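Local coordinates for DUF5624 domain-containing protein (Legionella pneumophila subsp. pneumophila, PDB 4JX2) that is of unknown function but is probably secreted, and packs as a two-fold symmetric pair of chains in the crystal, at the interface of chains A and B. Numbering follows the deposited sequence. Chains: chain A/B, hypothetical protein.

Contacts 1 and 2 are neighbours: the centres of their C-alpha atoms lie about 18 Å apart. They share two elements, helix 315-339 of chain A and helix 366-378 of chain B, so they probably belong to one stretch of interface. Contact 3 is a separate patch, about 38 Å from contact 1 and about 50 Å from contact 2. It uses helices 119-131 and 136-155 of chain A against helix 56-66 of chain B. The two-fold axis gives each contact a twin with the chains exchanged. Such widely spaced patches suggest a real dimer, although the crystal alone does not prove it.

Contact 1: the interface of chains A and B. Residues chain A 297-299, 325, 329, 332; chain B 266-269, 376, 380.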
loop_
_atom_site.group_PDB
_atom_site.type_symbol
_atom_site.label_atom_id
_atom_site.label_comp_id
_atom_site.label_asym_id
_atom_site.label_seq_id
_atom_site.Cartn_x
_atom_site.Cartn_y
_atom_site.Cartn_z
ATOM N N TYR A 297 -6.835 -8.322 5.260
ATOM C CA TYR A 297 -6.392 -6.925 5.217
ATOM C C TYR A 297 -4.894 -6.842 5.043
ATOM O O TYR A 297 -4.157 -7.530 5.748
ATOM C CB TYR A 297 -6.838 -6.156 6.490
ATOM C CG TYR A 297 -8.345 -6.022 6.619
ATOM C CD1 TYR A 297 -9.056 -5.123 5.826
ATOM C CD2 TYR A 297 -9.063 -6.814 7.509
ATOM C CE1 TYR A 297 -10.442 -5.018 5.915
ATOM C CE2 TYR A 297 -10.451 -6.722 7.603
ATOM C CZ TYR A 297 -11.133 -5.811 6.817
ATOM O OH TYR A 297 -12.501 -5.734 6.894
ATOM N N ILE A 298 -4.447 -6.025 4.069
ATOM C CA ILE A 298 -3.032 -5.764 3.847
ATOM C C ILE A 298 -2.752 -4.508 4.642
ATOM O O ILE A 298 -3.264 -3.446 4.289
ATOM C CB ILE A 298 -2.623 -5.675 2.355
ATOM C CG1 ILE A 298 -2.999 -6.989 1.610
ATOM C CG2 ILE A 298 -1.104 -5.364 2.238
ATOM C CD1 ILE A 298 -2.869 -6.942 0.205
ATOM N N THR A 299 -2.019 -4.646 5.759
ATOM C CA THR A 299 -1.735 -3.559 6.687
ATOM C C THR A 299 -0.216 -3.287 6.728
ATOM O O THR A 299 0.445 -3.664 7.706
ATOM C CB THR A 299 -2.316 -3.909 8.073
ATOM O OG1 THR A 299 -1.714 -5.118 8.526
ATOM C CG2 THR A 299 -3.841 -4.048 8.057
ATOM N N VAL A 325 -5.645 -3.505 14.841
ATOM C CA VAL A 325 -5.363 -3.683 13.420
ATOM C C VAL A 325 -6.596 -4.256 12.706
ATOM O O VAL A 325 -7.326 -3.487 12.089
ATOM C CB VAL A 325 -4.075 -4.496 13.134
ATOM C CG1 VAL A 325 -3.803 -4.562 11.642
ATOM C CG2 VAL A 325 -2.881 -3.870 13.841
ATOM N N ARG A 329 -10.399 -2.102 10.916
ATOM C CA ARG A 329 -10.658 -2.159 9.466
ATOM C C ARG A 329 -12.010 -2.776 9.203
ATOM O O ARG A 329 -12.784 -2.244 8.406
ATOM C CB ARG A 329 -9.574 -2.910 8.679
ATOM C CG ARG A 329 -8.140 -2.743 9.151
ATOM C CD ARG A 329 -7.383 -1.529 8.647
ATOM N NE ARG A 329 -7.810 -0.256 9.236
ATOM C CZ ARG A 329 -7.381 0.233 10.398
ATOM N NH1 ARG A 329 -6.523 -0.460 11.144
ATOM N NH2 ARG A 329 -7.825 1.410 10.834
ATOM N N ARG A 332 -15.009 -0.360 10.456
ATOM C CA ARG A 332 -15.238 0.735 9.504
ATOM C C ARG A 332 -16.125 0.263 8.292
ATOM O O ARG A 332 -16.969 1.050 7.849
ATOM C CB ARG A 332 -13.917 1.349 9.034
ATOM C CG ARG A 332 -13.358 2.338 10.030
ATOM C CD ARG A 332 -11.875 2.528 9.835
ATOM N NE ARG A 332 -11.567 3.467 8.754
ATOM C CZ ARG A 332 -11.162 4.723 8.938
ATOM N NH1 ARG A 332 -11.006 5.204 10.166
ATOM N NH2 ARG A 332 -10.895 5.500 7.899
ATOM N N SER B 266 -3.664 5.687 12.956
ATOM C CA SER B 266 -3.898 4.253 13.165
ATOM C C SER B 266 -4.406 3.539 11.888
ATOM O O SER B 266 -4.603 2.325 11.927
ATOM C CB SER B 266 -4.887 4.025 14.305
ATOM O OG SER B 266 -6.091 4.739 14.075
ATOM N N ASN B 267 -4.594 4.260 10.760
ATOM C CA ASN B 267 -5.032 3.616 9.509
ATOM C C ASN B 267 -3.807 2.998 8.814
ATOM O O ASN B 267 -3.195 3.602 7.922
ATOM C CB ASN B 267 -5.778 4.598 8.605
ATOM C CG ASN B 267 -6.670 3.935 7.589
ATOM O OD1 ASN B 267 -6.586 2.726 7.313
ATOM N ND2 ASN B 267 -7.550 4.723 7.006
ATOM N N VAL B 268 -3.431 1.798 9.288
ATOM C CA VAL B 268 -2.228 1.042 8.885
ATOM C C VAL B 268 -2.345 0.327 7.523
ATOM O O VAL B 268 -1.372 -0.262 7.083
ATOM C CB VAL B 268 -1.812 0.035 9.980
ATOM C CG1 VAL B 268 -1.291 0.760 11.212
ATOM C CG2 VAL B 268 -2.952 -0.917 10.338
ATOM N N SER B 269 -3.473 0.464 6.834
ATOM C CA SER B 269 -3.725 -0.190 5.555
ATOM C C SER B 269 -4.019 0.799 4.408
ATOM O O SER B 269 -4.246 0.365 3.271
ATOM C CB SER B 269 -4.920 -1.135 5.710
ATOM O OG SER B 269 -6.076 -0.398 6.080
ATOM N N SER B 376 -14.407 5.911 1.064
ATOM C CA SER B 376 -13.195 6.163 1.842
ATOM C C SER B 376 -13.268 5.598 3.276
ATOM O O SER B 376 -12.239 5.149 3.802
ATOM C CB SER B 376 -12.925 7.654 1.918
ATOM O OG SER B 376 -13.087 8.209 0.632
ATOM N N PRO B 380 -10.479 -0.454 3.270
ATOM C CA PRO B 380 -9.218 -0.438 4.047
ATOM C C PRO B 380 -8.079 0.303 3.359
ATOM O O PRO B 380 -7.189 0.824 4.034
ATOM C CB PRO B 380 -8.869 -1.925 4.197
ATOM C CG PRO B 380 -9.664 -2.631 3.125
ATOM C CD PRO B 380 -10.930 -1.842 3.010
HETATM O O HOH W 1 -4.539 -2.035 2.417
HETATM O O HOH W 2 -10.939 3.776 5.751
#
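Helix 315-339 of chain A and the end of its short strand 296-298 meet a loop of chain B, residues 266-269, and B:Pro380 just past helix 366-378. The contact rests on shape and water. No N or O of one chain comes within bonding reach of the other in this patch. A:Arg329 has the most surface buried by the partner. Its chain bends at chi2 (-85°) and chi3 (72°), which lays the guanidinium alongside the loop, with B:Val268 N above one face, toward its rim. The guanidinium and the amide of B:Asn267 are nearly parallel, with planes 21° apart, but do not bond. A:Arg329 CB stands 3.5 Å above the ring plane of A:Tyr297, over its centre. B:Pro380 meets that ring at its edge instead, with CG in the ring plane and CB 3.6 Å from A:Tyr297 CD1. B:Val268 CG2 sits in the crowded position between backbone N and carbonyl carbon, and touches A:Thr299 CB at 3.8 Å. B:Ser269 OG turns back into its own chain and donates to B:Pro380 O at 2.6 Å, coming from above the carbonyl plane. This bond ties the loop to the residue behind the helix. Two waters join the chains. One lies between A:Ile298 O and B:Ser269 O. The other sits at the guanidinium edge of A:Arg332, in plane, bonded by both NE and NH2, and lies 2.7 Å from B:Ser376 O.

Contact 2: the interface of chains A and B. Residues chain A 337, 340, 343-346; chain B 370-372, 374.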
loop_
_atom_site.group_PDB
_atom_site.type_symbol
_atom_site.label_atom_id
_atom_site.label_comp_id
_atom_site.label_asym_id
_atom_site.label_seq_id
_atom_site.Cartn_x
_atom_site.Cartn_y
_atom_site.Cartn_z
ATOM N N ASN A 337 -21.556 0.707 5.957
ATOM C CA ASN A 337 -22.720 0.063 5.376
ATOM C C ASN A 337 -23.932 0.136 6.247
ATOM O O ASN A 337 -25.016 0.309 5.707
ATOM C CB ASN A 337 -22.424 -1.382 4.990
ATOM C CG ASN A 337 -21.636 -1.439 3.686
ATOM O OD1 ASN A 337 -20.385 -1.370 3.674
ATOM N ND2 ASN A 337 -22.353 -1.444 2.546
ATOM N N PHE A 340 -24.258 4.641 6.903
ATOM C CA PHE A 340 -24.423 5.513 5.726
ATOM C C PHE A 340 -25.311 4.852 4.650
ATOM O O PHE A 340 -24.984 4.893 3.461
ATOM C CB PHE A 340 -23.046 5.922 5.147
ATOM C CG PHE A 340 -22.171 6.752 6.066
ATOM C CD1 PHE A 340 -21.563 6.182 7.180
ATOM C CD2 PHE A 340 -21.921 8.090 5.800
ATOM C CE1 PHE A 340 -20.777 6.954 8.049
ATOM C CE2 PHE A 340 -21.126 8.859 6.663
ATOM C CZ PHE A 340 -20.555 8.282 7.778
ATOM N N ILE A 343 -26.513 6.832 1.406
ATOM C CA ILE A 343 -25.483 7.161 0.446
ATOM C C ILE A 343 -25.233 5.934 -0.418
ATOM O O ILE A 343 -25.008 4.848 0.120
ATOM C CB ILE A 343 -24.202 7.657 1.180
ATOM C CG1 ILE A 343 -24.477 8.985 1.926
ATOM C CG2 ILE A 343 -23.032 7.816 0.198
ATOM C CD1 ILE A 343 -23.393 9.399 2.922
ATOM N N THR A 344 -25.257 6.129 -1.761
ATOM C CA THR A 344 -25.048 5.098 -2.772
ATOM C C THR A 344 -23.627 4.570 -2.674
ATOM O O THR A 344 -22.663 5.332 -2.553
ATOM C CB THR A 344 -25.387 5.630 -4.166
ATOM O OG1 THR A 344 -26.754 6.052 -4.189
ATOM C CG2 THR A 344 -25.173 4.597 -5.251
ATOM N N SER A 345 -23.515 3.240 -2.658
ATOM C CA SER A 345 -22.243 2.534 -2.566
ATOM C C SER A 345 -21.557 2.478 -3.924
ATOM O O SER A 345 -22.224 2.462 -4.965
ATOM C CB SER A 345 -22.454 1.123 -2.024
ATOM O OG SER A 345 -22.859 1.152 -0.667
ATOM N N ILE A 346 -20.218 2.449 -3.890
ATOM C CA ILE A 346 -19.321 2.365 -5.037
ATOM C C ILE A 346 -18.698 0.965 -5.067
ATOM O O ILE A 346 -18.220 0.508 -4.036
ATOM C CB ILE A 346 -18.203 3.475 -4.955
ATOM C CG1 ILE A 346 -18.774 4.896 -5.184
ATOM C CG2 ILE A 346 -16.996 3.180 -5.879
ATOM C CD1 ILE A 346 -17.756 6.072 -4.936
ATOM N N LEU B 370 -20.306 12.698 -1.196
ATOM C CA LEU B 370 -20.944 11.881 -0.159
ATOM C C LEU B 370 -20.667 10.400 -0.430
ATOM O O LEU B 370 -20.346 9.634 0.486
ATOM C CB LEU B 370 -22.456 12.153 -0.119
ATOM C CG LEU B 370 -22.903 13.574 0.229
ATOM C CD1 LEU B 370 -24.382 13.732 -0.050
ATOM C CD2 LEU B 370 -22.542 13.925 1.671
HETATM N N MSE B 371 -20.704 10.033 -1.720
HETATM C CA MSE B 371 -20.394 8.705 -2.214
HETATM C C MSE B 371 -18.930 8.372 -1.945
HETATM O O MSE B 371 -18.621 7.265 -1.490
HETATM C CB MSE B 371 -20.725 8.618 -3.684
HETATM C CG MSE B 371 -22.235 8.460 -3.914
HETATM SE SE MSE B 371 -22.640 7.987 -5.767
HETATM C CE MSE B 371 -22.503 9.733 -6.533
ATOM N N ARG B 372 -18.048 9.361 -2.127
ATOM C CA ARG B 372 -16.628 9.174 -1.913
ATOM C C ARG B 372 -16.315 9.078 -0.436
ATOM O O ARG B 372 -15.436 8.301 -0.070
ATOM C CB ARG B 372 -15.810 10.272 -2.597
ATOM C CG ARG B 372 -14.313 9.977 -2.698
ATOM C CD ARG B 372 -14.012 8.760 -3.517
ATOM N NE ARG B 372 -12.584 8.659 -3.786
ATOM C CZ ARG B 372 -11.969 9.234 -4.810
ATOM N NH1 ARG B 372 -12.652 9.976 -5.674
ATOM N NH2 ARG B 372 -10.663 9.086 -4.971
ATOM N N LYS B 374 -18.360 7.753 1.928
ATOM C CA LYS B 374 -18.768 6.398 2.306
ATOM C C LYS B 374 -17.698 5.379 1.883
ATOM O O LYS B 374 -17.315 4.506 2.670
ATOM C CB LYS B 374 -20.128 6.041 1.671
ATOM C CG LYS B 374 -20.687 4.703 2.169
ATOM C CD LYS B 374 -22.056 4.370 1.594
ATOM C CE LYS B 374 -22.537 3.029 2.068
ATOM N NZ LYS B 374 -23.845 2.669 1.458
HETATM O O HOH W 3 -20.044 4.958 -1.622
HETATM O O HOH W 4 -25.445 0.955 3.016
#
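A:Ile343 forms the apolar centre, set against helix 366-378 of chain B. A:Ile343 CG2, anti to the backbone N, points at the helix backbone and lies 3.7 Å from both B:Met371 CA and B:Lys374 CB. A:Ile346 reaches the same helix with its CD1 tip, near B:Met371 O. The selenomethionine B:Met371 bends at chi3 (-80°), and its SE rests 4.0 Å from A:Thr344 CB. Farther along, the methylenes of B:Lys374 pass A:Phe340, whose CB touches CG at 4.0 Å. This lysine is extended throughout, with CG anti to the backbone N (chi1 -173°), so its methylenes cross the apolar strip and carry the amine to oxygens of chain A. B:Lys374 NZ donates to A:Ile343 O at 2.8 Å, nearly along the C=O axis, with a C=O...N angle of 165°. B:Lys374 NZ also donates to the hydroxyl A:Ser345 OG at 2.8 Å, and more weakly to the carbonyl A:Phe340 O. These oxygens would help to stabilise a positive charge on the amine. At the rim, one water joins the backbone carbonyls of A:Thr344 and B:Met371. Another links the amine to the end of helix 315-339: it lies 2.8 Å from B:Lys374 NZ and 2.8 Å from the carbonyl O of the poorly ordered A:Asn337.

Contact 3: the interface of chains A and B. Residues chain A 122, 125-126, 128-129, 132, 134, 136, 140; chain B 41, 55-57, 59-61, 63.
This is a helix-to-helix interface within the two-fold pair of DUF5624 family chains. Helix 56-66 of chain B packs on helices 119-131 and 136-155 of chain A, and with its twin it probably helps to hold the dimer together. A:Tyr125 is its aromatic centre, clamped on both faces. B:Leu60 CD2 stands over one face of the A:Tyr125 ring, toward its rim, in a CH-pi contact 3.7 Å from the centroid. On the opposite face, B:Phe41 comes edge-on, its CE1 over the ring centre and the planes 60° apart. B:Phe41 O accepts a hydrogen bond from B:Ser57 OG at 2.7 Å, which fastens this residue to the start of the helix. B:Ile56 CG2 packs on A:Tyr125 CB at 3.4 Å, while its CG1 branch slides past A:Gln140 in the opposite direction. A:Ile129 lies across the middle of the helix, with CG1 3.8 Å from B:Leu60 CA. Polar groups border this core. A:Gln140 and B:Thr59 meet tip to tip, the amide NE2 donating to the hydroxyl OG1 at 3.0 Å; that hydroxyl in turn donates to B:Asn55 O. A:Asp134 OD1 accepts from both N and OG of A:Ser136, in what looks like a cap on the start of helix 136-155. A:Asn132 ND2 donates in its amide plane to OG of the poorly ordered B:Ser63, at 3.0 Å and 161° at the hydrogen.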
loop_
_atom_site.group_PDB
_atom_site.type_symbol
_atom_site.label_atom_id
_atom_site.label_comp_id
_atom_site.label_asym_id
_atom_site.label_seq_id
_atom_site.Cartn_x
_atom_site.Cartn_y
_atom_site.Cartn_z
ATOM N N ALA A 122 21.236 -10.782 -12.146
ATOM C CA ALA A 122 22.651 -10.454 -11.871
ATOM C C ALA A 122 23.366 -9.996 -13.148
ATOM O O ALA A 122 24.012 -8.939 -13.146
ATOM C CB ALA A 122 23.372 -11.655 -11.278
ATOM N N TYR A 125 22.048 -6.597 -14.380
ATOM C CA TYR A 125 22.648 -5.575 -13.531
ATOM C C TYR A 125 24.070 -5.290 -13.972
ATOM O O TYR A 125 24.454 -4.122 -14.034
ATOM C CB TYR A 125 22.614 -6.011 -12.053
ATOM C CG TYR A 125 21.313 -5.761 -11.309
ATOM C CD1 TYR A 125 20.078 -5.930 -11.935
ATOM C CD2 TYR A 125 21.314 -5.446 -9.955
ATOM C CE1 TYR A 125 18.878 -5.736 -11.248
ATOM C CE2 TYR A 125 20.119 -5.268 -9.251
ATOM C CZ TYR A 125 18.903 -5.391 -9.909
ATOM O OH TYR A 125 17.726 -5.200 -9.233
ATOM N N LEU A 126 24.836 -6.344 -14.327
ATOM C CA LEU A 126 26.227 -6.217 -14.789
ATOM C C LEU A 126 26.304 -5.438 -16.115
ATOM O O LEU A 126 27.209 -4.612 -16.270
ATOM C CB LEU A 126 26.910 -7.590 -14.911
ATOM C CG LEU A 126 27.249 -8.286 -13.580
ATOM C CD1 LEU A 126 27.567 -9.726 -13.803
ATOM C CD2 LEU A 126 28.401 -7.613 -12.871
ATOM N N LYS A 128 24.153 -3.076 -17.030
ATOM C CA LYS A 128 23.896 -1.670 -16.656
ATOM C C LYS A 128 25.165 -1.035 -16.032
ATOM O O LYS A 128 25.519 0.097 -16.404
ATOM C CB LYS A 128 22.693 -1.527 -15.715
ATOM C CG LYS A 128 22.348 -0.057 -15.417
ATOM C CD LYS A 128 21.230 0.482 -16.269
ATOM C CE LYS A 128 21.717 1.393 -17.346
ATOM N NZ LYS A 128 20.605 1.787 -18.248
ATOM N N ILE A 129 25.867 -1.785 -15.122
ATOM C CA ILE A 129 27.111 -1.341 -14.492
ATOM C C ILE A 129 28.113 -1.002 -15.597
ATOM O O ILE A 129 28.768 0.040 -15.516
ATOM C CB ILE A 129 27.652 -2.400 -13.493
ATOM C CG1 ILE A 129 26.666 -2.613 -12.310
ATOM C CG2 ILE A 129 29.049 -2.026 -12.966
ATOM C CD1 ILE A 129 26.741 -3.961 -11.646
ATOM N N ASN A 132 27.142 2.303 -17.464
ATOM C CA ASN A 132 27.485 3.426 -16.582
ATOM C C ASN A 132 29.006 3.662 -16.482
ATOM O O ASN A 132 29.435 4.562 -15.748
ATOM C CB ASN A 132 26.907 3.208 -15.177
ATOM C CG ASN A 132 25.407 3.068 -15.119
ATOM O OD1 ASN A 132 24.660 3.592 -15.958
ATOM N ND2 ASN A 132 24.934 2.357 -14.110
ATOM N N ASP A 134 31.395 1.611 -15.234
ATOM C CA ASP A 134 32.020 1.105 -14.008
ATOM C C ASP A 134 32.658 -0.237 -14.337
ATOM O O ASP A 134 31.967 -1.200 -14.665
ATOM C CB ASP A 134 31.011 1.016 -12.841
ATOM C CG ASP A 134 31.577 0.586 -11.485
ATOM O OD1 ASP A 134 32.739 0.117 -11.439
ATOM O OD2 ASP A 134 30.839 0.686 -10.470
ATOM N N SER A 136 33.997 -2.351 -12.434
ATOM C CA SER A 136 33.761 -3.373 -11.405
ATOM C C SER A 136 32.865 -4.507 -11.922
ATOM O O SER A 136 32.735 -5.527 -11.243
ATOM C CB SER A 136 33.140 -2.765 -10.148
ATOM O OG SER A 136 33.931 -1.721 -9.604
ATOM N N GLN A 140 33.189 -8.464 -10.740
ATOM C CA GLN A 140 31.945 -9.057 -10.221
ATOM C C GLN A 140 31.551 -10.268 -11.065
ATOM O O GLN A 140 31.148 -11.287 -10.496
ATOM C CB GLN A 140 30.796 -8.040 -10.190
ATOM C CG GLN A 140 30.911 -6.941 -9.127
ATOM C CD GLN A 140 30.560 -7.390 -7.723
ATOM O OE1 GLN A 140 30.130 -8.508 -7.471
ATOM N NE2 GLN A 140 30.768 -6.530 -6.766
ATOM N N PHE B 41 24.394 -11.678 -5.648
ATOM C CA PHE B 41 23.435 -10.738 -6.199
ATOM C C PHE B 41 22.667 -10.006 -5.102
ATOM O O PHE B 41 22.537 -8.784 -5.185
ATOM C CB PHE B 41 22.460 -11.456 -7.158
ATOM C CG PHE B 41 21.349 -10.581 -7.699
ATOM C CD1 PHE B 41 21.604 -9.630 -8.680
ATOM C CD2 PHE B 41 20.043 -10.703 -7.216
ATOM C CE1 PHE B 41 20.567 -8.828 -9.184
ATOM C CE2 PHE B 41 19.011 -9.895 -7.716
ATOM C CZ PHE B 41 19.282 -8.944 -8.678
ATOM N N ASN B 55 28.008 -6.968 -3.237
ATOM C CA ASN B 55 27.296 -7.772 -4.221
ATOM C C ASN B 55 26.970 -6.935 -5.486
ATOM O O ASN B 55 27.299 -5.732 -5.564
ATOM C CB ASN B 55 26.049 -8.431 -3.616
ATOM C CG ASN B 55 24.921 -7.536 -3.166
ATOM O OD1 ASN B 55 24.714 -6.428 -3.662
ATOM N ND2 ASN B 55 24.088 -8.055 -2.281
ATOM N N ILE B 56 26.341 -7.590 -6.483
ATOM C CA ILE B 56 26.028 -6.964 -7.766
ATOM C C ILE B 56 24.997 -5.824 -7.574
ATOM O O ILE B 56 25.216 -4.748 -8.139
ATOM C CB ILE B 56 25.642 -8.046 -8.812
ATOM C CG1 ILE B 56 26.934 -8.803 -9.257
ATOM C CG2 ILE B 56 24.929 -7.450 -10.018
ATOM C CD1 ILE B 56 26.755 -10.249 -9.763
ATOM N N SER B 57 23.970 -6.010 -6.707
ATOM C CA SER B 57 22.970 -4.968 -6.418
ATOM C C SER B 57 23.622 -3.682 -5.899
ATOM O O SER B 57 23.326 -2.608 -6.406
ATOM C CB SER B 57 21.929 -5.457 -5.411
ATOM O OG SER B 57 21.176 -6.549 -5.915
ATOM N N THR B 59 26.862 -2.728 -6.217
ATOM C CA THR B 59 27.692 -2.141 -7.277
ATOM C C THR B 59 26.809 -1.288 -8.173
ATOM O O THR B 59 27.172 -0.142 -8.429
ATOM C CB THR B 59 28.448 -3.215 -8.077
ATOM O OG1 THR B 59 29.124 -4.077 -7.177
ATOM C CG2 THR B 59 29.461 -2.616 -9.029
ATOM N N LEU B 60 25.633 -1.821 -8.591
ATOM C CA LEU B 60 24.685 -1.097 -9.434
ATOM C C LEU B 60 24.262 0.243 -8.825
ATOM O O LEU B 60 24.310 1.249 -9.534
ATOM C CB LEU B 60 23.432 -1.932 -9.763
ATOM C CG LEU B 60 22.355 -1.222 -10.596
ATOM C CD1 LEU B 60 22.869 -0.854 -11.978
ATOM C CD2 LEU B 60 21.104 -2.055 -10.677
ATOM N N PHE B 61 23.876 0.272 -7.538
ATOM C CA PHE B 61 23.397 1.506 -6.892
ATOM C C PHE B 61 24.546 2.492 -6.566
ATOM O O PHE B 61 24.268 3.660 -6.299
ATOM C CB PHE B 61 22.526 1.190 -5.653
ATOM C CG PHE B 61 21.501 0.086 -5.869
ATOM C CD1 PHE B 61 20.853 -0.065 -7.096
ATOM C CD2 PHE B 61 21.188 -0.800 -4.851
ATOM C CE1 PHE B 61 19.961 -1.124 -7.317
ATOM C CE2 PHE B 61 20.283 -1.855 -5.069
ATOM C CZ PHE B 61 19.684 -2.013 -6.303
ATOM N N SER B 63 27.434 2.531 -8.925
ATOM C CA SER B 63 27.906 2.844 -10.288
ATOM C C SER B 63 27.125 4.004 -10.877
ATOM O O SER B 63 27.685 4.807 -11.626
ATOM C CB SER B 63 27.786 1.634 -11.211
ATOM O OG SER B 63 26.460 1.419 -11.666
#